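Local structure of ketosynthase (Streptomyces sp. MSC090213JE08, 6KXD) at residues P17-I22 and A251-E256; V21-S26 and L235-Q240; E112-V117 and K199-S204. The protein forms part of the ishigamide ketosynthase/chain length factor of a highly reducing type II polyketide synthase and probably takes part in building the polyketide chain. All blocks are in the same frame, centred on the assembly; numbering follows the deposited sequence.

In the fold
All three contacts are buried pairings of beta strands, and two of them share a strand. Strand 20-29 meets strand 250-259 in contact 1 and strand 229-240 in contact 2, so Val21 and Ile22 serve both. Strand 229-240 in turn borders strand 199-206, which contact 3 joins to strand 114-119; contacts 2 and 3 have centres about 9 Å apart. Contact 1, with its centre about 17 Å from that of the chain, is the smallest: one backbone hydrogen bond and an apolar fit. Contact 2 is antiparallel, with six backbone bonds and a buried threonine-glutamate pair, whereas contact 3 is parallel, with an aromatic ring over glycine and bridging waters.

Contact 1: P17-I22 and A251-E256; sequences PGTPVI and AVLSVE
Pro20 and Val252 meet at the middle of this contact, their side chains crossing at about a right angle, with ring atom CG of Pro20 3.9 Å from CB of Val252. Beside this meeting runs the one hydrogen bond between the segments, from Val252 N to Pro20 O at 2.8 Å, nearly straight at the hydrogen (161°), with the donor tilted 25° from the carbonyl plane. Val252 is thus held through its backbone and packed through its side chain by the same proline. Its CG2, anti to the carbonyl carbon, turns to the next bump of strand 20-29 and lies 4.3 Å from Ile22 CG1, which places the valine in the hollow between the proline ring and the isoleucine.

Ala251 makes a shallower fit: its CB lies 3.9 Å from Thr19 CG2, which also comes 3.6 Å from Val252 O. The threonine chi1 of -70° sets OG1 beside the backbone N, where it bonds Pro16 O, and leaves the methyl CG2 anti to that N. Further along, Val21 CG1 comes within 4.1 Å of Ala251 CA, so the methyl of Ala251 is the bump, facing the groove between Thr19 CG2 and Val21 CG1. Val21 and Ala251 form an antiparallel non-hydrogen-bonded pair, their CA atoms 4.3 Å apart. Past this point the segments diverge, and Leu253 and Ser254 both face Val370, forming a classic beta bulge with strand 365-373.

Leu185 of helix 180-193 and Leu371 of strand 365-373 also touch Val252. The pairing brings strand 20-29, the first strand of the chain, against strand 250-259, whose other neighbour is strand 365-373, and so links strands from the two halves of the chain, consistent with the thiolase-type fold of this family.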
ATOM      1  N   PRO B  17      27.811   5.728  -3.051  1.00104.74           N
ATOM      2  CA  PRO B  17      27.698   4.392  -3.624  1.00100.53           C
ATOM      3  C   PRO B  17      26.256   3.942  -3.347  1.00 94.24           C
ATOM      4  O   PRO B  17      25.702   4.266  -2.280  1.00 82.75           O
ATOM      5  CB  PRO B  17      28.788   3.611  -2.875  1.00102.14           C
ATOM      6  CG  PRO B  17      28.832   4.267  -1.495  1.00100.15           C
ATOM      7  CD  PRO B  17      28.425   5.713  -1.709  1.00102.54           C
ATOM      8  N   GLY B  18      25.637   3.289  -4.334  1.00 88.96           N
ATOM      9  CA  GLY B  18      24.246   2.821  -4.226  1.00 81.67           C
ATOM     10  C   GLY B  18      23.209   3.943  -4.244  1.00 74.19           C
ATOM     11  O   GLY B  18      22.102   3.744  -3.758  1.00 79.13           O
ATOM     12  N   THR B  19      23.547   5.117  -4.802  1.00 62.69           N
ATOM     13  CA  THR B  19      22.557   6.183  -5.001  1.00 62.60           C
ATOM     14  C   THR B  19      21.632   5.769  -6.139  1.00 51.77           C
ATOM     15  O   THR B  19      22.069   5.360  -7.217  1.00 47.63           O
ATOM     16  CB  THR B  19      23.171   7.561  -5.290  1.00 57.95           C
ATOM     17  OG1 THR B  19      23.800   8.046  -4.101  1.00 58.88           O
ATOM     18  CG2 THR B  19      22.137   8.565  -5.746  1.00 56.27           C
ATOM     19  N   PRO B  20      20.303   5.838  -5.940  1.00 48.37           N
ATOM     20  CA  PRO B  20      19.397   5.524  -7.039  1.00 46.44           C
ATOM     21  C   PRO B  20      19.412   6.631  -8.094  1.00 39.01           C
ATOM     22  O   PRO B  20      19.512   7.816  -7.773  1.00 42.39           O
ATOM     23  CB  PRO B  20      18.043   5.325  -6.354  1.00 43.76           C
ATOM     24  CG  PRO B  20      18.138   6.087  -5.066  1.00 48.76           C
ATOM     25  CD  PRO B  20      19.608   6.143  -4.680  1.00 48.16           C
ATOM     26  N   VAL B  21      19.301   6.202  -9.343  1.00 40.51           N
ATOM     27  CA  VAL B  21      19.244   7.032 -10.454  1.00 39.30           C
ATOM     28  C   VAL B  21      18.000   6.667 -11.232  1.00 40.07           C
ATOM     29  O   VAL B  21      17.673   5.496 -11.378  1.00 42.36           O
ATOM     30  CB  VAL B  21      20.513   6.952 -11.325  1.00 41.30           C
ATOM     31  CG1 VAL B  21      21.699   7.513 -10.555  1.00 40.99           C
ATOM     32  CG2 VAL B  21      20.828   5.562 -11.825  1.00 46.01           C
ATOM     33  N   ILE B  22      17.350   7.710 -11.741  1.00 38.59           N
ATOM     34  CA  ILE B  22      16.331   7.522 -12.678  1.00 39.91           C
ATOM     35  C   ILE B  22      16.968   7.459 -14.067  1.00 40.45           C
ATOM     36  O   ILE B  22      17.621   8.418 -14.468  1.00 39.09           O
ATOM     37  CB  ILE B  22      15.335   8.669 -12.604  1.00 35.99           C
ATOM     38  CG1 ILE B  22      14.648   8.721 -11.238  1.00 36.81           C
ATOM     39  CG2 ILE B  22      14.379   8.549 -13.753  1.00 35.86           C
ATOM     40  CD1 ILE B  22      13.752   9.949 -11.090  1.00 42.78           C
ATOM     41  N   ALA B 251      19.723  11.740 -10.210  1.00 40.07           N
ATOM     42  CA  ALA B 251      20.045  10.964  -9.029  1.00 41.23           C
ATOM     43  C   ALA B 251      19.077  11.395  -7.943  1.00 43.47           C
ATOM     44  O   ALA B 251      18.825  12.569  -7.812  1.00 43.08           O
ATOM     45  CB  ALA B 251      21.449  11.181  -8.574  1.00 45.78           C
ATOM     46  N   VAL B 252      18.507  10.401  -7.250  1.00 42.22           N
ATOM     47  CA  VAL B 252      17.657  10.658  -6.116  1.00 40.27           C
ATOM     48  C   VAL B 252      18.541  10.774  -4.872  1.00 38.59           C
ATOM     49  O   VAL B 252      19.035   9.786  -4.355  1.00 41.72           O
ATOM     50  CB  VAL B 252      16.588   9.565  -5.936  1.00 43.09           C
ATOM     51  CG1 VAL B 252      15.728   9.883  -4.734  1.00 47.88           C
ATOM     52  CG2 VAL B 252      15.732   9.367  -7.178  1.00 46.11           C
ATOM     53  N   LEU B 253      18.766  12.017  -4.427  1.00 40.45           N
ATOM     54  CA  LEU B 253      19.648  12.311  -3.330  1.00 41.26           C
ATOM     55  C   LEU B 253      18.952  12.103  -1.984  1.00 47.06           C
ATOM     56  O   LEU B 253      19.567  11.744  -1.005  1.00 42.71           O
ATOM     57  CB  LEU B 253      20.118  13.760  -3.480  1.00 40.26           C
ATOM     58  CG  LEU B 253      20.916  14.066  -4.737  1.00 43.36           C
ATOM     59  CD1 LEU B 253      21.634  15.384  -4.547  1.00 43.46           C
ATOM     60  CD2 LEU B 253      21.914  12.970  -5.055  1.00 45.82           C
ATOM     61  N   SER B 254      17.679  12.461  -1.890  1.00 39.42           N
ATOM     62  CA  SER B 254      16.966  12.260  -0.668  1.00 40.94           C
ATOM     63  C   SER B 254      15.459  12.321  -0.948  1.00 40.06           C
ATOM     64  O   SER B 254      14.997  12.940  -1.895  1.00 39.49           O
ATOM     65  CB  SER B 254      17.314  13.291   0.349  1.00 40.51           C
ATOM     66  OG  SER B 254      16.882  14.537  -0.126  1.00 44.25           O
ATOM     67  N   VAL B 255      14.744  11.605  -0.104  1.00 38.76           N
ATOM     68  CA  VAL B 255      13.298  11.677  -0.022  1.00 38.24           C
ATOM     69  C   VAL B 255      12.965  11.696   1.454  1.00 40.09           C
ATOM     70  O   VAL B 255      13.362  10.815   2.222  1.00 43.93           O
ATOM     71  CB  VAL B 255      12.611  10.492  -0.717  1.00 39.78           C
ATOM     72  CG1 VAL B 255      11.105  10.554  -0.530  1.00 41.99           C
ATOM     73  CG2 VAL B 255      12.974  10.413  -2.170  1.00 41.47           C
ATOM     74  N   GLU B 256      12.271  12.755   1.857  1.00 39.66           N
ATOM     75  CA  GLU B 256      11.935  12.931   3.205  1.00 40.43           C
ATOM     76  C   GLU B 256      10.426  13.162   3.277  1.00 38.97           C
ATOM     77  O   GLU B 256       9.799  13.662   2.330  1.00 41.16           O
ATOM     78  CB  GLU B 256      12.715  14.104   3.821  1.00 42.34           C
ATOM     79  CG  GLU B 256      14.198  13.823   4.000  1.00 48.94           C
ATOM     80  CD  GLU B 256      14.558  12.680   4.952  1.00 51.81           C
ATOM     81  OE1 GLU B 256      15.435  11.865   4.594  1.00 59.83           O
ATOM     82  OE2 GLU B 256      13.968  12.628   6.046  1.00 59.55           O
TER

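Contact 2: V21-S26 and L235-Q240; sequences VITGWS and LFLVEQ
Ile22 and Trp25 flank the ring of Phe236 on one face of an antiparallel strand pair, in which strands 20-29 and 229-240 run at 164° to each other within the thiolase-type core. Phe236 CD1 lies 3.5 Å from Trp25 CB and 4.1 Å from Ile22 CG2, both approaching the ring obliquely, while Gly24 O sits at its edge. The indole itself leads away from strand 229-240: with chi1 at 63°, Trp25 CG stands between the backbone N and the carbonyl carbon, and the side chain packs on Ala338 and Leu341 of helix 332-344, the helix that also meets Phe236. Ile22 CG1 reaches Val238 CG2 on the same face.

Six backbone bonds join the strands, but not evenly. Two residues, Thr23 and Gly24, separate Ile22 from Trp25, where Leu237 alone separates Val238 from Phe236. Leu237 O accepts from Thr23 N, and Leu237 N donates a hydrogen bond to Gly24 O from above the carbonyl plane at 2.8 Å; buried Gly24 N has no partner in the model.

On the other face, Leu235 and Leu237 pack on Leu98 of helix 86-99, and Ser26 OG bonds Ala94 O of that helix. A chi1 of 66° puts Thr23 OG1 between its own backbone N and carbonyl carbon, where it meets Glu239 OE1 and lies 3.4 Å from Leu237 CD1. Beyond CG the Glu239 chain is extended, and while OE2 accepts from Glu245 N, OE1 accepts the hydrogen bond of Thr23 OG1 on its anti lone pair at 2.7 Å.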
ATOM      1  N   VAL B  21      19.301   6.202  -9.343  1.00 40.51           N
ATOM      2  CA  VAL B  21      19.244   7.032 -10.454  1.00 39.30           C
ATOM      3  C   VAL B  21      18.000   6.667 -11.232  1.00 40.07           C
ATOM      4  O   VAL B  21      17.673   5.496 -11.378  1.00 42.36           O
ATOM      5  CB  VAL B  21      20.513   6.952 -11.325  1.00 41.30           C
ATOM      6  CG1 VAL B  21      21.699   7.513 -10.555  1.00 40.99           C
ATOM      7  CG2 VAL B  21      20.828   5.562 -11.825  1.00 46.01           C
ATOM      8  N   ILE B  22      17.350   7.710 -11.741  1.00 38.59           N
ATOM      9  CA  ILE B  22      16.331   7.522 -12.678  1.00 39.91           C
ATOM     10  C   ILE B  22      16.968   7.459 -14.067  1.00 40.45           C
ATOM     11  O   ILE B  22      17.621   8.418 -14.468  1.00 39.09           O
ATOM     12  CB  ILE B  22      15.335   8.669 -12.604  1.00 35.99           C
ATOM     13  CG1 ILE B  22      14.648   8.721 -11.238  1.00 36.81           C
ATOM     14  CG2 ILE B  22      14.379   8.549 -13.753  1.00 35.86           C
ATOM     15  CD1 ILE B  22      13.752   9.949 -11.090  1.00 42.78           C
ATOM     16  N   THR B  23      16.694   6.386 -14.808  1.00 39.99           N
ATOM     17  CA  THR B  23      17.309   6.186 -16.150  1.00 40.58           C
ATOM     18  C   THR B  23      16.257   6.187 -17.239  1.00 44.94           C
ATOM     19  O   THR B  23      16.589   6.061 -18.424  1.00 43.35           O
ATOM     20  CB  THR B  23      18.133   4.898 -16.162  1.00 42.28           C
ATOM     21  OG1 THR B  23      17.169   3.858 -16.000  1.00 40.76           O
ATOM     22  CG2 THR B  23      19.165   4.881 -15.063  1.00 43.78           C
ATOM     23  N   GLY B  24      15.000   6.440 -16.866  1.00 38.13           N
ATOM     24  CA  GLY B  24      13.955   6.492 -17.828  1.00 42.17           C
ATOM     25  C   GLY B  24      12.649   6.902 -17.165  1.00 34.90           C
ATOM     26  O   GLY B  24      12.521   6.753 -15.963  1.00 36.83           O
ATOM     27  N   TRP B  25      11.731   7.384 -17.979  1.00 38.37           N
ATOM     28  CA  TRP B  25      10.431   7.746 -17.494  1.00 39.57           C
ATOM     29  C   TRP B  25       9.415   7.694 -18.599  1.00 39.68           C
ATOM     30  O   TRP B  25       9.729   7.676 -19.797  1.00 37.25           O
ATOM     31  CB  TRP B  25      10.450   9.111 -16.843  1.00 39.41           C
ATOM     32  CG  TRP B  25      10.802  10.253 -17.727  1.00 38.46           C
ATOM     33  CD1 TRP B  25      12.041  10.638 -18.152  1.00 41.64           C
ATOM     34  CD2 TRP B  25       9.870  11.172 -18.307  1.00 39.93           C
ATOM     35  NE1 TRP B  25      11.947  11.760 -18.920  1.00 44.34           N
ATOM     36  CE2 TRP B  25      10.633  12.106 -19.048  1.00 42.75           C
ATOM     37  CE3 TRP B  25       8.484  11.317 -18.248  1.00 40.70           C
ATOM     38  CZ2 TRP B  25      10.036  13.152 -19.746  1.00 46.79           C
ATOM     39  CZ3 TRP B  25       7.893  12.346 -18.951  1.00 42.47           C
ATOM     40  CH2 TRP B  25       8.668  13.252 -19.684  1.00 45.37           C
ATOM     41  N   SER B  26       8.169   7.674 -18.146  1.00 33.17           N
ATOM     42  CA  SER B  26       7.074   7.636 -18.989  1.00 36.34           C
ATOM     43  C   SER B  26       5.923   8.332 -18.296  1.00 35.32           C
ATOM     44  O   SER B  26       5.916   8.453 -17.070  1.00 38.65           O
ATOM     45  CB  SER B  26       6.718   6.224 -19.334  1.00 43.66           C
ATOM     46  OG  SER B  26       5.808   6.237 -20.425  1.00 52.29           O
ATOM     47  N   LEU B 235       5.717   7.131 -14.496  1.00 34.14           N
ATOM     48  CA  LEU B 235       6.564   6.052 -14.081  1.00 33.58           C
ATOM     49  C   LEU B 235       8.025   6.346 -14.413  1.00 32.92           C
ATOM     50  O   LEU B 235       8.294   7.025 -15.429  1.00 37.93           O
ATOM     51  CB  LEU B 235       6.231   4.758 -14.822  1.00 38.51           C
ATOM     52  CG  LEU B 235       4.854   4.150 -14.600  1.00 41.67           C
ATOM     53  CD1 LEU B 235       4.722   2.926 -15.492  1.00 38.97           C
ATOM     54  CD2 LEU B 235       4.656   3.761 -13.134  1.00 41.66           C
ATOM     55  N   PHE B 236       8.885   5.848 -13.536  1.00 35.96           N
ATOM     56  CA  PHE B 236      10.324   5.980 -13.603  1.00 36.12           C
ATOM     57  C   PHE B 236      10.979   4.621 -13.553  1.00 38.90           C
ATOM     58  O   PHE B 236      10.539   3.723 -12.812  1.00 36.33           O
ATOM     59  CB  PHE B 236      10.844   6.820 -12.443  1.00 36.13           C
ATOM     60  CG  PHE B 236      10.063   8.080 -12.380  1.00 35.69           C
ATOM     61  CD1 PHE B 236      10.298   9.087 -13.319  1.00 36.98           C
ATOM     62  CD2 PHE B 236       9.037   8.208 -11.470  1.00 36.45           C
ATOM     63  CE1 PHE B 236       9.542  10.243 -13.292  1.00 37.32           C
ATOM     64  CE2 PHE B 236       8.230   9.332 -11.493  1.00 39.08           C
ATOM     65  CZ  PHE B 236       8.490  10.343 -12.411  1.00 42.83           C
ATOM     66  N   LEU B 237      12.035   4.478 -14.357  1.00 34.74           N
ATOM     67  CA  LEU B 237      12.886   3.351 -14.212  1.00 38.72           C
ATOM     68  C   LEU B 237      14.032   3.797 -13.302  1.00 36.44           C
ATOM     69  O   LEU B 237      14.741   4.775 -13.630  1.00 39.63           O
ATOM     70  CB  LEU B 237      13.326   2.905 -15.614  1.00 39.33           C
ATOM     71  CG  LEU B 237      13.930   1.497 -15.666  1.00 43.96           C
ATOM     72  CD1 LEU B 237      15.162   1.402 -14.828  1.00 45.83           C
ATOM     73  CD2 LEU B 237      12.925   0.469 -15.188  1.00 45.99           C
ATOM     74  N   VAL B 238      14.176   3.175 -12.141  1.00 35.24           N
ATOM     75  CA  VAL B 238      15.211   3.481 -11.174  1.00 35.52           C
ATOM     76  C   VAL B 238      16.222   2.331 -11.089  1.00 38.02           C
ATOM     77  O   VAL B 238      15.855   1.167 -11.009  1.00 37.17           O
ATOM     78  CB  VAL B 238      14.597   3.770  -9.787  1.00 40.18           C
ATOM     79  CG1 VAL B 238      15.643   4.072  -8.738  1.00 43.63           C
ATOM     80  CG2 VAL B 238      13.581   4.908  -9.900  1.00 42.62           C
ATOM     81  N   GLU B 239      17.499   2.692 -11.060  1.00 41.91           N
ATOM     82  CA  GLU B 239      18.618   1.734 -10.978  1.00 43.27           C
ATOM     83  C   GLU B 239      19.620   2.259  -9.953  1.00 46.01           C
ATOM     84  O   GLU B 239      19.507   3.399  -9.494  1.00 44.57           O
ATOM     85  CB  GLU B 239      19.297   1.591 -12.344  1.00 43.40           C
ATOM     86  CG  GLU B 239      18.332   1.530 -13.488  1.00 46.16           C
ATOM     87  CD  GLU B 239      18.966   1.058 -14.772  1.00 44.42           C
ATOM     88  OE1 GLU B 239      18.649   1.622 -15.820  1.00 46.11           O
ATOM     89  OE2 GLU B 239      19.790   0.099 -14.686  1.00 47.86           O
ATOM     90  N   GLN B 240      20.572   1.407  -9.578  1.00 49.05           N
ATOM     91  CA  GLN B 240      21.687   1.794  -8.732  1.00 51.55           C
ATOM     92  C   GLN B 240      22.714   2.449  -9.651  1.00 45.55           C
ATOM     93  O   GLN B 240      22.922   1.991 -10.802  1.00 46.77           O
ATOM     94  CB  GLN B 240      22.240   0.571  -7.997  1.00 54.80           C
ATOM     95  CG  GLN B 240      21.185  -0.234  -7.262  1.00 65.39           C
ATOM     96  CD  GLN B 240      21.195   0.030  -5.780  1.00 73.20           C
ATOM     97  OE1 GLN B 240      20.793   1.092  -5.293  1.00 81.55           O
ATOM     98  NE2 GLN B 240      21.659  -0.967  -5.053  1.00 66.19           N
TER

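Contact 3: E112-V117 and K199-S204; sequences ELTGVV and KYLVGS
Tyr200 lays its ring over Gly115: the glycine CA is 3.6 Å from the ring centroid and 14° off the ring normal, a CH-pi contact. A side chain on Gly115 would run into the ring. Val117 meets the same ring obliquely, its CG1 3.6 Å from Tyr200 CE1, and packs against Val202 as well. At the edge, in the ring plane, a water bonds Tyr200 OH at 2.7 Å and donates to Val116 O, which ties the tyrosine back to the partner strand. An alanine in place of Tyr200 would probably leave Gly115 uncovered, this water without its hydroxyl partner, and a gap beside Val117.

On the other face of the strand pair, with Lys199 and Leu201, Thr114 CG2, anti to the backbone N (chi1 -57° for OG1), presses 3.5 Å from Leu201 CD1, the two side chains crossing obliquely. Thr114 OG1 takes a bond from Asp111 N and shares a second water with Lys199; the lysine chain bends near its end, and NZ donates to that water at 3.0 Å.

Four good parallel-sheet bonds, among them Gly115 N to Lys199 O at 2.7 Å, and a weak one from Lys199 N to Leu113 O fix the register. Strands 171-174 and 229-240 border the pair on its two outer edges, helix 180-193 covers Tyr200 and Val202, and helix 86-99 covers Leu201.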
ATOM      1  N   GLU B 112      13.667 -10.913 -12.718  1.00 42.80           N
ATOM      2  CA  GLU B 112      13.011 -11.202 -11.498  1.00 46.48           C
ATOM      3  C   GLU B 112      13.491 -10.279 -10.370  1.00 44.43           C
ATOM      4  O   GLU B 112      12.922 -10.347  -9.298  1.00 44.71           O
ATOM      5  CB  GLU B 112      13.192 -12.702 -11.203  1.00 53.28           C
ATOM      6  CG  GLU B 112      14.591 -13.097 -10.744  1.00 52.69           C
ATOM      7  CD  GLU B 112      15.648 -13.163 -11.843  1.00 70.23           C
ATOM      8  OE1 GLU B 112      15.271 -13.034 -13.064  1.00 57.96           O
ATOM      9  OE2 GLU B 112      16.856 -13.307 -11.487  1.00 75.61           O
ATOM     10  N   LEU B 113      14.549  -9.457 -10.568  1.00 43.22           N
ATOM     11  CA  LEU B 113      15.011  -8.493  -9.568  1.00 44.35           C
ATOM     12  C   LEU B 113      14.607  -7.062  -9.957  1.00 39.88           C
ATOM     13  O   LEU B 113      15.132  -6.071  -9.412  1.00 42.51           O
ATOM     14  CB  LEU B 113      16.526  -8.619  -9.414  1.00 47.65           C
ATOM     15  CG  LEU B 113      17.001  -9.875  -8.676  1.00 54.15           C
ATOM     16  CD1 LEU B 113      18.507  -9.785  -8.427  1.00 59.92           C
ATOM     17  CD2 LEU B 113      16.223 -10.071  -7.372  1.00 57.23           C
ATOM     18  N   THR B 114      13.676  -6.972 -10.903  1.00 41.76           N
ATOM     19  CA  THR B 114      13.034  -5.724 -11.229  1.00 39.45           C
ATOM     20  C   THR B 114      11.779  -5.590 -10.366  1.00 38.06           C
ATOM     21  O   THR B 114      10.869  -6.373 -10.485  1.00 37.23           O
ATOM     22  CB  THR B 114      12.601  -5.582 -12.682  1.00 37.39           C
ATOM     23  OG1 THR B 114      13.752  -5.766 -13.518  1.00 40.91           O
ATOM     24  CG2 THR B 114      12.013  -4.219 -12.962  1.00 34.96           C
ATOM     25  N   GLY B 115      11.780  -4.571  -9.529  1.00 38.76           N
ATOM     26  CA  GLY B 115      10.638  -4.291  -8.675  1.00 37.92           C
ATOM     27  C   GLY B 115       9.621  -3.393  -9.359  1.00 34.71           C
ATOM     28  O   GLY B 115       9.926  -2.614 -10.333  1.00 35.53           O
ATOM     29  N   VAL B 116       8.389  -3.411  -8.823  1.00 35.97           N
ATOM     30  CA  VAL B 116       7.365  -2.507  -9.244  1.00 33.46           C
ATOM     31  C   VAL B 116       6.769  -1.903  -7.987  1.00 34.18           C
ATOM     32  O   VAL B 116       6.399  -2.689  -7.104  1.00 34.93           O
ATOM     33  CB  VAL B 116       6.228  -3.214 -10.015  1.00 33.91           C
ATOM     34  CG1 VAL B 116       5.079  -2.248 -10.287  1.00 34.26           C
ATOM     35  CG2 VAL B 116       6.737  -3.826 -11.311  1.00 38.60           C
ATOM     36  N   VAL B 117       6.715  -0.564  -7.913  1.00 31.53           N
ATOM     37  CA  VAL B 117       5.926   0.056  -6.834  1.00 32.91           C
ATOM     38  C   VAL B 117       5.135   1.230  -7.412  1.00 34.64           C
ATOM     39  O   VAL B 117       5.704   2.123  -8.040  1.00 35.96           O
ATOM     40  CB  VAL B 117       6.775   0.458  -5.621  1.00 32.38           C
ATOM     41  CG1 VAL B 117       7.919   1.391  -5.956  1.00 37.02           C
ATOM     42  CG2 VAL B 117       5.886   1.050  -4.530  1.00 33.05           C
ATOM     43  N   LYS B 199      16.572  -3.057 -10.137  1.00 41.79           N
ATOM     44  CA  LYS B 199      15.911  -2.032 -10.892  1.00 41.73           C
ATOM     45  C   LYS B 199      14.460  -1.951 -10.387  1.00 40.90           C
ATOM     46  O   LYS B 199      13.912  -2.914  -9.863  1.00 40.70           O
ATOM     47  CB  LYS B 199      15.807  -2.338 -12.383  1.00 44.22           C
ATOM     48  CG  LYS B 199      17.098  -2.437 -13.168  1.00 47.04           C
ATOM     49  CD  LYS B 199      16.814  -2.447 -14.659  1.00 51.04           C
ATOM     50  CE  LYS B 199      17.772  -3.328 -15.430  1.00 60.69           C
ATOM     51  NZ  LYS B 199      17.633  -4.743 -14.984  1.00 63.85           N
ATOM     52  N   TYR B 200      13.853  -0.789 -10.570  1.00 39.61           N
ATOM     53  CA  TYR B 200      12.506  -0.553 -10.102  1.00 38.37           C
ATOM     54  C   TYR B 200      11.763   0.288 -11.101  1.00 34.72           C
ATOM     55  O   TYR B 200      12.301   1.263 -11.626  1.00 41.17           O
ATOM     56  CB  TYR B 200      12.456   0.196  -8.771  1.00 39.06           C
ATOM     57  CG  TYR B 200      11.876  -0.613  -7.656  1.00 34.37           C
ATOM     58  CD1 TYR B 200      10.491  -0.802  -7.522  1.00 37.55           C
ATOM     59  CD2 TYR B 200      12.707  -1.212  -6.742  1.00 35.58           C
ATOM     60  CE1 TYR B 200       9.980  -1.571  -6.487  1.00 36.51           C
ATOM     61  CE2 TYR B 200      12.211  -1.972  -5.698  1.00 39.55           C
ATOM     62  CZ  TYR B 200      10.842  -2.141  -5.563  1.00 40.96           C
ATOM     63  OH  TYR B 200      10.442  -2.927  -4.532  1.00 37.95           O
ATOM     64  N   LEU B 201      10.517  -0.115 -11.354  1.00 34.23           N
ATOM     65  CA  LEU B 201       9.513   0.693 -11.992  1.00 33.49           C
ATOM     66  C   LEU B 201       8.763   1.367 -10.861  1.00 37.00           C
ATOM     67  O   LEU B 201       8.249   0.677 -10.022  1.00 33.97           O
ATOM     68  CB  LEU B 201       8.507  -0.160 -12.744  1.00 37.58           C
ATOM     69  CG  LEU B 201       8.805  -0.617 -14.151  1.00 46.85           C
ATOM     70  CD1 LEU B 201       9.625  -1.864 -14.102  1.00 52.79           C
ATOM     71  CD2 LEU B 201       7.490  -0.883 -14.885  1.00 44.27           C
ATOM     72  N   VAL B 202       8.825   2.691 -10.802  1.00 36.23           N
ATOM     73  CA  VAL B 202       8.309   3.418  -9.654  1.00 37.48           C
ATOM     74  C   VAL B 202       7.384   4.460 -10.236  1.00 34.80           C
ATOM     75  O   VAL B 202       7.784   5.220 -11.156  1.00 35.39           O
ATOM     76  CB  VAL B 202       9.391   4.186  -8.882  1.00 39.34           C
ATOM     77  CG1 VAL B 202       8.806   4.930  -7.671  1.00 38.23           C
ATOM     78  CG2 VAL B 202      10.525   3.292  -8.464  1.00 44.20           C
ATOM     79  N   GLY B 203       6.218   4.640  -9.620  1.00 33.48           N
ATOM     80  CA  GLY B 203       5.464   5.760 -10.097  1.00 33.26           C
ATOM     81  C   GLY B 203       4.153   5.831  -9.393  1.00 32.34           C
ATOM     82  O   GLY B 203       4.014   5.219  -8.325  1.00 33.74           O
ATOM     83  N   SER B 204       3.231   6.577  -9.980  1.00 34.39           N
ATOM     84  CA  SER B 204       1.970   6.702  -9.309  1.00 35.52           C
ATOM     85  C   SER B 204       0.925   7.033 -10.348  1.00 34.23           C
ATOM     86  O   SER B 204       1.275   7.472 -11.466  1.00 35.94           O
ATOM     87  CB  SER B 204       2.137   7.704  -8.186  1.00 34.24           C
ATOM     88  OG  SER B 204       2.420   9.009  -8.682  1.00 36.64           O
TER
HETATM   89  O   HOH W   1      16.374  -5.968 -12.524  1.00 41.97           O
HETATM   90  O   HOH W   2       7.849  -3.545  -4.885  1.00 37.66           O